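PDB 6KI3: probable AP endonuclease from African swine fever virus, which probably cleaves DNA on the 5' side of abasic sites during repair, using three zinc ions, and probably also acts as a proofreading 3'-5' exonuclease. Local coordinates for residues A[48-53]-A[84-89]; A[57-62]-A[99-104]. All blocks are in the same frame, centred on the assembly; numbering follows the deposited sequence.

Each contact joins the same two successive beta-alpha units of the TIM barrel, and their segments alternate along the chain: 48-53, 57-62, 84-89, 99-104. Their centres lie about 8 Å apart, contact 1 about 12 Å and contact 2 about 19 Å from the centre of the chain. Direct links join 48-53 to 57-62: Ile51 O lies 2.8 Å from Asn60 N, and Gly53 N lies 3.1 Å from Val58 O, both probable hydrogen bonds. Contact 1 sits beside the zinc site, with the Tyr86 side chain about 6 Å from a zinc ion, whereas the Phe101 side chain of contact 2 stays about 10 Å from that of the zinc ligand His83.

Contact 1 of 2, residues A[48-53]-A[84-89]; sequences QVFIAG and GTYLDV. With nucleotides of chain D; nucleotides of chain B; nucleotides of chain C.
Two loops at the C-terminal, active-site ends of adjacent parallel TIM-barrel strands, 46-49 and 79-83, meet here and bring Phe50 and Tyr86 to the DNA next to the zinc ligands His83 and His120. Across the segments the contacts are van der Waals, ring or methyl carbons against backbone carbonyl oxygens and Ala52 CB. Phe50 puts its CE1 corner 3.5 Å from Gly84 O, which lies at the ring edge in its plane. Thr85 holds CG2 anti to its carbonyl carbon and lays that methyl 3.4 Å from Ala52 O, with Ala52 CB alongside. The Phe50 and Tyr86 side chains cross at about a right angle.

The DNA touches these loops directly. C2 of DC9 of chain B lies over one face of the Tyr86 ring, 3.8 Å above its plane and toward the rim, so only part of the base overlaps it, while Phe50 CD2 and CE2 approach the sugar of DC2 of chain C. Leu87 CD2 is 3.4 Å from C8 of DG10 of chain D.

Further out, Phe50 meets the rings of His83 and Phe10. A type I turn from Thr85 to Asp88 shapes the second loop. Thr85 OG1 sits between its own N and carbonyl carbon (chi1 75°), which lets it accept from Leu87 N at 3.3 Å, an ST turn, while Thr85 N gives a weak bond to Asp88 OD2 at 2.8 Å.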
loop_
_atom_site.group_PDB
_atom_site.type_symbol
_atom_site.label_atom_id
_atom_site.label_comp_id
_atom_site.label_asym_id
_atom_site.label_seq_id
_atom_site.Cartn_x
_atom_site.Cartn_y
_atom_site.Cartn_z
ATOM N N GLN A 48 -7.753 0.140 1.795
ATOM C CA GLN A 48 -7.279 0.637 0.520
ATOM C C GLN A 48 -8.328 0.452 -0.598
ATOM O O GLN A 48 -8.920 -0.570 -0.713
ATOM C CB GLN A 48 -5.951 0.012 0.144
ATOM C CG GLN A 48 -5.386 0.511 -1.161
ATOM C CD GLN A 48 -4.015 -0.056 -1.471
ATOM O OE1 GLN A 48 -3.030 0.421 -0.991
ATOM N NE2 GLN A 48 -3.977 -1.063 -2.268
ATOM N N VAL A 49 -8.535 1.461 -1.414
ATOM C CA VAL A 49 -9.527 1.409 -2.480
ATOM C C VAL A 49 -8.969 2.078 -3.728
ATOM O O VAL A 49 -8.020 2.861 -3.675
ATOM C CB VAL A 49 -10.858 2.086 -2.078
ATOM C CG1 VAL A 49 -11.572 1.284 -1.002
ATOM C CG2 VAL A 49 -10.605 3.513 -1.610
ATOM N N PHE A 50 -9.577 1.747 -4.866
ATOM C CA PHE A 50 -9.383 2.480 -6.110
ATOM C C PHE A 50 -10.532 3.468 -6.264
ATOM O O PHE A 50 -11.696 3.061 -6.340
ATOM C CB PHE A 50 -9.345 1.543 -7.320
ATOM C CG PHE A 50 -8.093 0.722 -7.429
ATOM C CD1 PHE A 50 -6.886 1.312 -7.762
ATOM C CD2 PHE A 50 -8.132 -0.650 -7.237
ATOM C CE1 PHE A 50 -5.734 0.554 -7.874
ATOM C CE2 PHE A 50 -6.986 -1.412 -7.349
ATOM C CZ PHE A 50 -5.785 -0.811 -7.668
ATOM N N ILE A 51 -10.212 4.765 -6.302
ATOM C CA ILE A 51 -11.217 5.757 -6.674
ATOM C C ILE A 51 -11.220 6.020 -8.172
ATOM O O ILE A 51 -12.125 6.708 -8.670
ATOM C CB ILE A 51 -11.021 7.085 -5.918
ATOM C CG1 ILE A 51 -9.717 7.761 -6.346
ATOM C CG2 ILE A 51 -11.045 6.851 -4.416
ATOM C CD1 ILE A 51 -9.448 9.069 -5.632
ATOM N N ALA A 52 -10.244 5.488 -8.905
ATOM C CA ALA A 52 -10.174 5.644 -10.348
ATOM C C ALA A 52 -9.474 4.428 -10.937
ATOM O O ALA A 52 -8.701 3.744 -10.262
ATOM C CB ALA A 52 -9.441 6.932 -10.742
ATOM N N GLY A 53 -9.761 4.162 -12.208
ATOM C CA GLY A 53 -9.117 3.076 -12.925
ATOM C C GLY A 53 -9.529 1.684 -12.484
ATOM O O GLY A 53 -10.720 1.370 -12.447
ATOM N N GLY A 84 -3.430 4.566 -6.788
ATOM C CA GLY A 84 -3.538 5.190 -8.087
ATOM C C GLY A 84 -3.721 4.173 -9.195
ATOM O O GLY A 84 -3.477 2.976 -9.036
ATOM N N THR A 85 -4.174 4.667 -10.344
ATOM C CA THR A 85 -4.309 3.806 -11.506
ATOM C C THR A 85 -2.933 3.373 -12.001
ATOM O O THR A 85 -1.902 3.956 -11.654
ATOM C CB THR A 85 -5.058 4.520 -12.630
ATOM O OG1 THR A 85 -4.193 5.486 -13.241
ATOM C CG2 THR A 85 -6.286 5.227 -12.084
ATOM N N TYR A 86 -2.926 2.329 -12.829
ATOM C CA TYR A 86 -1.677 1.865 -13.415
ATOM C C TYR A 86 -1.146 2.816 -14.479
ATOM O O TYR A 86 0.001 2.657 -14.909
ATOM C CB TYR A 86 -1.867 0.464 -14.001
ATOM C CG TYR A 86 -2.305 -0.557 -12.975
ATOM C CD1 TYR A 86 -1.891 -0.459 -11.653
ATOM C CD2 TYR A 86 -3.142 -1.609 -13.323
ATOM C CE1 TYR A 86 -2.289 -1.382 -10.709
ATOM C CE2 TYR A 86 -3.545 -2.540 -12.384
ATOM C CZ TYR A 86 -3.116 -2.421 -11.078
ATOM O OH TYR A 86 -3.511 -3.339 -10.132
ATOM N N LEU A 87 -1.943 3.795 -14.903
ATOM C CA LEU A 87 -1.523 4.783 -15.885
ATOM C C LEU A 87 -0.934 6.034 -15.248
ATOM O O LEU A 87 -0.576 6.969 -15.971
ATOM C CB LEU A 87 -2.703 5.184 -16.779
ATOM C CG LEU A 87 -3.749 4.128 -17.144
ATOM C CD1 LEU A 87 -4.845 4.743 -18.001
ATOM C CD2 LEU A 87 -3.116 2.949 -17.855
ATOM N N ASP A 88 -0.831 6.078 -13.918
ATOM C CA ASP A 88 -0.336 7.259 -13.210
ATOM C C ASP A 88 1.193 7.233 -13.175
ATOM O O ASP A 88 1.831 7.054 -12.136
ATOM C CB ASP A 88 -0.927 7.325 -11.808
ATOM C CG ASP A 88 -2.418 7.598 -11.815
ATOM O OD1 ASP A 88 -2.918 8.159 -12.812
ATOM O OD2 ASP A 88 -3.089 7.255 -10.819
ATOM N N VAL A 89 1.781 7.425 -14.351
ATOM C CA VAL A 89 3.233 7.465 -14.498
ATOM C C VAL A 89 3.638 8.902 -14.805
ATOM O O VAL A 89 3.667 9.300 -15.978
ATOM C CB VAL A 89 3.710 6.499 -15.594
ATOM C CG1 VAL A 89 5.217 6.315 -15.522
ATOM C CG2 VAL A 89 2.992 5.160 -15.469
ATOM P P DG D 10 -0.573 4.373 -22.145
ATOM O OP1 DG D 10 0.702 4.887 -22.692
ATOM O OP2 DG D 10 -1.161 3.129 -22.692
ATOM O "O5'" DG D 10 -0.413 4.187 -20.567
ATOM C "C5'" DG D 10 0.140 5.235 -19.783
ATOM C "C4'" DG D 10 1.282 4.724 -18.923
ATOM O "O4'" DG D 10 0.806 3.659 -18.064
ATOM C "C3'" DG D 10 2.464 4.144 -19.687
ATOM O "O3'" DG D 10 3.662 4.390 -18.967
ATOM C "C2'" DG D 10 2.135 2.654 -19.743
ATOM C "C1'" DG D 10 1.428 2.434 -18.409
ATOM N N9 DG D 10 0.395 1.401 -18.457
ATOM C C8 DG D 10 -0.626 1.293 -19.369
ATOM N N7 DG D 10 -1.406 0.270 -19.157
ATOM C C5 DG D 10 -0.869 -0.341 -18.032
ATOM C C6 DG D 10 -1.289 -1.498 -17.334
ATOM O O6 DG D 10 -2.252 -2.236 -17.580
ATOM N N1 DG D 10 -0.464 -1.771 -16.245
ATOM C C2 DG D 10 0.629 -1.020 -15.879
ATOM N N2 DG D 10 1.303 -1.441 -14.799
ATOM N N3 DG D 10 1.032 0.066 -16.524
ATOM C C4 DG D 10 0.239 0.345 -17.586
ATOM P P DC B 9 -2.100 -10.933 -11.082
ATOM O OP1 DC B 9 -1.758 -11.652 -9.876
ATOM O OP2 DC B 9 -3.459 -10.965 -11.566
ATOM O "O5'" DC B 9 -1.661 -9.439 -10.853
ATOM C "C5'" DC B 9 -0.381 -9.192 -10.309
ATOM C "C4'" DC B 9 -0.069 -7.719 -10.289
ATOM O "O4'" DC B 9 0.074 -7.235 -11.627
ATOM C "C3'" DC B 9 -1.127 -6.828 -9.664
ATOM O "O3'" DC B 9 -0.819 -6.666 -8.291
ATOM C "C2'" DC B 9 -0.915 -5.508 -10.377
ATOM C "C1'" DC B 9 -0.138 -5.851 -11.642
ATOM N N1 DC B 9 -0.868 -5.538 -12.855
ATOM C C2 DC B 9 -0.499 -4.429 -13.608
ATOM O O2 DC B 9 0.457 -3.750 -13.238
ATOM N N3 DC B 9 -1.173 -4.146 -14.736
ATOM C C4 DC B 9 -2.201 -4.907 -15.105
ATOM N N4 DC B 9 -2.856 -4.572 -16.206
ATOM C C5 DC B 9 -2.604 -6.041 -14.353
ATOM C C6 DC B 9 -1.922 -6.314 -13.240
ATOM P P DC C 2 -5.546 -5.879 -8.979
ATOM O OP1 DC C 2 -5.954 -7.284 -9.197
ATOM O OP2 DC C 2 -4.286 -5.370 -9.566
ATOM O "O5'" DC C 2 -6.724 -4.919 -9.466
ATOM C "C5'" DC C 2 -8.067 -5.201 -9.102
ATOM C "C4'" DC C 2 -8.965 -4.027 -9.437
ATOM O "O4'" DC C 2 -9.003 -3.838 -10.876
ATOM C "C3'" DC C 2 -10.414 -4.172 -8.997
ATOM O "O3'" DC C 2 -10.929 -2.892 -8.658
ATOM C "C2'" DC C 2 -11.085 -4.745 -10.244
ATOM C "C1'" DC C 2 -10.313 -4.053 -11.363
ATOM N N1 DC C 2 -10.216 -4.862 -12.611
ATOM C C2 DC C 2 -10.274 -4.227 -13.856
ATOM O O2 DC C 2 -10.413 -2.998 -13.901
ATOM N N3 DC C 2 -10.177 -4.978 -14.981
ATOM C C4 DC C 2 -10.026 -6.300 -14.890
ATOM N N4 DC C 2 -9.935 -6.998 -16.028
ATOM C C5 DC C 2 -9.962 -6.966 -13.631
ATOM C C6 DC C 2 -10.059 -6.215 -12.529
#

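Contact 2 of 2, residues A[57-62]-A[99-104]; sequences AVINIQ and THFIQQ. With nucleotides of chain C.
In this TIM barrel the loop between strand 46-49 and helix 63-76 packs through 57-62 around the ring of Phe101, on the outer helix 96-112. The CH-pi component comes from Ala57: its CB stands 4.2 Å from the centroid of the Phe101 ring and 16° off the ring normal, a position over the face. Ala57 CA lies over that same ring, offset toward its rim.

Backbone-to-ring packing follows. Phe101 has CG anti to its backbone N (chi1 -172°), extending the ring from the helix to the loop backbone, where CE1 comes 3.3 Å from Ala57 C and CZ 3.4 Å from Val58 N. The ring thus fits closely against the peptide joining Ala57 and Val58. Outside the two segments, Phe101 also touches Ala52 and Asp88.

Van der Waals contacts of Ile59 complete the interface. The Ile59 and Phe101 side chains run antiparallel alongside one another, and Ile59 also rests on Glu105 and Ile108 of the same helix. At the margin, Ile59 CG1 comes 4.2 Å from Gln104 NE2. Within the same loop, Asn60 brings CB 3.6 Å from OP1 of DA4 of chain C. At the ring tip, Ile59 CD1 reaches Phe101 CZ at 3.7 Å.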
loop_
_atom_site.group_PDB
_atom_site.type_symbol
_atom_site.label_atom_id
_atom_site.label_comp_id
_atom_site.label_asym_id
_atom_site.label_seq_id
_atom_site.Cartn_x
_atom_site.Cartn_y
_atom_site.Cartn_z
ATOM N N ALA A 57 -8.070 5.820 -17.464
ATOM C CA ALA A 57 -8.018 7.180 -16.930
ATOM C C ALA A 57 -9.431 7.743 -16.756
ATOM O O ALA A 57 -9.843 8.705 -17.404
ATOM C CB ALA A 57 -7.172 8.067 -17.833
ATOM N N VAL A 58 -10.177 7.122 -15.846
ATOM C CA VAL A 58 -11.541 7.533 -15.534
ATOM C C VAL A 58 -11.740 7.467 -14.027
ATOM O O VAL A 58 -11.348 6.488 -13.384
ATOM C CB VAL A 58 -12.589 6.659 -16.253
ATOM C CG1 VAL A 58 -12.750 7.104 -17.698
ATOM C CG2 VAL A 58 -12.195 5.191 -16.185
ATOM N N ILE A 59 -12.344 8.513 -13.465
ATOM C CA ILE A 59 -12.723 8.499 -12.059
ATOM C C ILE A 59 -13.911 7.565 -11.874
ATOM O O ILE A 59 -14.897 7.635 -12.618
ATOM C CB ILE A 59 -13.053 9.920 -11.577
ATOM C CG1 ILE A 59 -11.862 10.854 -11.807
ATOM C CG2 ILE A 59 -13.458 9.908 -10.112
ATOM C CD1 ILE A 59 -10.608 10.442 -11.068
ATOM N N ASN A 60 -13.821 6.678 -10.882
ATOM C CA ASN A 60 -14.903 5.737 -10.613
ATOM C C ASN A 60 -15.895 6.270 -9.587
ATOM O O ASN A 60 -17.104 6.052 -9.724
ATOM C CB ASN A 60 -14.338 4.400 -10.123
ATOM C CG ASN A 60 -13.366 3.777 -11.103
ATOM O OD1 ASN A 60 -12.324 3.253 -10.711
ATOM N ND2 ASN A 60 -13.702 3.834 -12.386
ATOM N N ILE A 61 -15.405 6.968 -8.562
ATOM C CA ILE A 61 -16.256 7.373 -7.451
ATOM C C ILE A 61 -17.206 8.479 -7.896
ATOM O O ILE A 61 -16.835 9.383 -8.658
ATOM C CB ILE A 61 -15.392 7.806 -6.253
ATOM C CG1 ILE A 61 -16.260 8.064 -5.020
ATOM C CG2 ILE A 61 -14.547 9.026 -6.599
ATOM C CD1 ILE A 61 -15.466 8.180 -3.739
ATOM N N GLN A 62 -18.447 8.403 -7.424
ATOM C CA GLN A 62 -19.495 9.341 -7.799
ATOM C C GLN A 62 -19.841 10.258 -6.624
ATOM O O GLN A 62 -19.360 10.084 -5.503
ATOM C CB GLN A 62 -20.735 8.586 -8.298
ATOM C CG GLN A 62 -20.405 7.402 -9.205
ATOM C CD GLN A 62 -21.334 7.292 -10.400
ATOM O OE1 GLN A 62 -21.035 7.807 -11.487
ATOM N NE2 GLN A 62 -22.469 6.621 -10.206
ATOM N N THR A 99 -0.307 13.425 -15.698
ATOM C CA THR A 99 -0.120 14.185 -14.465
ATOM C C THR A 99 -1.387 14.942 -14.085
ATOM O O THR A 99 -1.718 15.053 -12.898
ATOM C CB THR A 99 1.068 15.138 -14.616
ATOM O OG1 THR A 99 2.287 14.386 -14.566
ATOM C CG2 THR A 99 1.081 16.183 -13.507
ATOM N N HIS A 100 -2.120 15.452 -15.077
ATOM C CA HIS A 100 -3.370 16.142 -14.779
ATOM C C HIS A 100 -4.382 15.199 -14.138
ATOM O O HIS A 100 -5.144 15.605 -13.253
ATOM C CB HIS A 100 -3.949 16.763 -16.049
ATOM C CG HIS A 100 -5.291 17.388 -15.847
ATOM N ND1 HIS A 100 -6.467 16.715 -16.095
ATOM C CD2 HIS A 100 -5.646 18.618 -15.405
ATOM C CE1 HIS A 100 -7.489 17.505 -15.819
ATOM N NE2 HIS A 100 -7.019 18.666 -15.401
ATOM N N PHE A 101 -4.403 13.935 -14.570
ATOM C CA PHE A 101 -5.326 12.969 -13.981
ATOM C C PHE A 101 -4.977 12.688 -12.524
ATOM O O PHE A 101 -5.872 12.557 -11.680
ATOM C CB PHE A 101 -5.321 11.676 -14.795
ATOM C CG PHE A 101 -6.377 10.696 -14.375
ATOM C CD1 PHE A 101 -7.677 10.826 -14.832
ATOM C CD2 PHE A 101 -6.071 9.647 -13.524
ATOM C CE1 PHE A 101 -8.655 9.928 -14.447
ATOM C CE2 PHE A 101 -7.043 8.746 -13.136
ATOM C CZ PHE A 101 -8.337 8.886 -13.600
ATOM N N ILE A 102 -3.682 12.590 -12.212
ATOM C CA ILE A 102 -3.257 12.440 -10.822
ATOM C C ILE A 102 -3.699 13.640 -9.998
ATOM O O ILE A 102 -4.035 13.504 -8.815
ATOM C CB ILE A 102 -1.730 12.237 -10.755
ATOM C CG1 ILE A 102 -1.324 10.986 -11.534
ATOM C CG2 ILE A 102 -1.255 12.142 -9.309
ATOM C CD1 ILE A 102 0.166 10.764 -11.585
ATOM N N GLN A 103 -3.723 14.828 -10.608
ATOM C CA GLN A 103 -4.152 16.019 -9.887
ATOM C C GLN A 103 -5.618 15.934 -9.482
ATOM O O GLN A 103 -5.992 16.433 -8.414
ATOM C CB GLN A 103 -3.906 17.264 -10.739
ATOM C CG GLN A 103 -3.864 18.551 -9.937
ATOM C CD GLN A 103 -2.734 18.565 -8.926
ATOM O OE1 GLN A 103 -1.655 18.026 -9.175
ATOM N NE2 GLN A 103 -2.977 19.180 -7.774
ATOM N N GLN A 104 -6.425 15.287 -10.309
ATOM C CA GLN A 104 -7.823 15.070 -10.008
ATOM C C GLN A 104 -8.014 14.139 -8.828
ATOM O O GLN A 104 -8.779 14.413 -7.969
ATOM C CB GLN A 104 -8.564 14.518 -11.213
ATOM C CG GLN A 104 -8.320 15.273 -12.486
ATOM C CD GLN A 104 -9.055 14.714 -13.666
ATOM O OE1 GLN A 104 -8.493 14.583 -14.742
ATOM N NE2 GLN A 104 -10.325 14.393 -13.484
ATOM P P DA C 4 -17.107 1.060 -11.039
ATOM O OP1 DA C 4 -17.181 2.206 -10.109
ATOM O OP2 DA C 4 -17.839 -0.187 -10.724
ATOM O "O5'" DA C 4 -17.577 1.557 -12.481
ATOM C "C5'" DA C 4 -16.807 2.535 -13.162
ATOM C "C4'" DA C 4 -17.123 2.543 -14.645
ATOM O "O4'" DA C 4 -16.663 1.308 -15.252
ATOM C "C3'" DA C 4 -18.601 2.673 -14.988
ATOM O "O3'" DA C 4 -18.750 3.559 -16.083
ATOM C "C2'" DA C 4 -19.015 1.242 -15.345
ATOM C "C1'" DA C 4 -17.727 0.662 -15.918
ATOM N N9 DA C 4 -17.584 -0.776 -15.699
ATOM C C8 DA C 4 -17.775 -1.452 -14.526
ATOM N N7 DA C 4 -17.567 -2.744 -14.619
ATOM C C5 DA C 4 -17.210 -2.929 -15.943
ATOM C C6 DA C 4 -16.860 -4.080 -16.681
ATOM N N6 DA C 4 -16.816 -5.308 -16.153
ATOM N N1 DA C 4 -16.557 -3.917 -17.986
ATOM C C2 DA C 4 -16.603 -2.687 -18.511
ATOM N N3 DA C 4 -16.915 -1.534 -17.920
ATOM C C4 DA C 4 -17.212 -1.727 -16.625
ATOM P P DG C 3 -12.380 -2.733 -7.987
ATOM O OP1 DG C 3 -12.222 -1.859 -6.804
ATOM O OP2 DG C 3 -12.997 -4.070 -7.833
ATOM O "O5'" DG C 3 -13.198 -1.923 -9.089
ATOM C "C5'" DG C 3 -12.612 -0.778 -9.686
ATOM C "C4'" DG C 3 -13.429 -0.307 -10.871
ATOM O "O4'" DG C 3 -13.107 -1.106 -12.042
ATOM C "C3'" DG C 3 -14.944 -0.404 -10.694
ATOM O "O3'" DG C 3 -15.548 0.740 -11.265
ATOM C "C2'" DG C 3 -15.295 -1.673 -11.471
ATOM C "C1'" DG C 3 -14.294 -1.609 -12.610
ATOM N N9 DG C 3 -14.003 -2.908 -13.207
ATOM C C8 DG C 3 -13.884 -4.111 -12.553
ATOM N N7 DG C 3 -13.613 -5.108 -13.348
ATOM C C5 DG C 3 -13.543 -4.529 -14.609
ATOM C C6 DG C 3 -13.278 -5.117 -15.869
ATOM O O6 DG C 3 -13.044 -6.306 -16.128
ATOM N N1 DG C 3 -13.301 -4.172 -16.894
ATOM C C2 DG C 3 -13.551 -2.832 -16.721
ATOM N N2 DG C 3 -13.530 -2.075 -17.829
ATOM N N3 DG C 3 -13.800 -2.268 -15.546
ATOM C C4 DG C 3 -13.780 -3.175 -14.538
#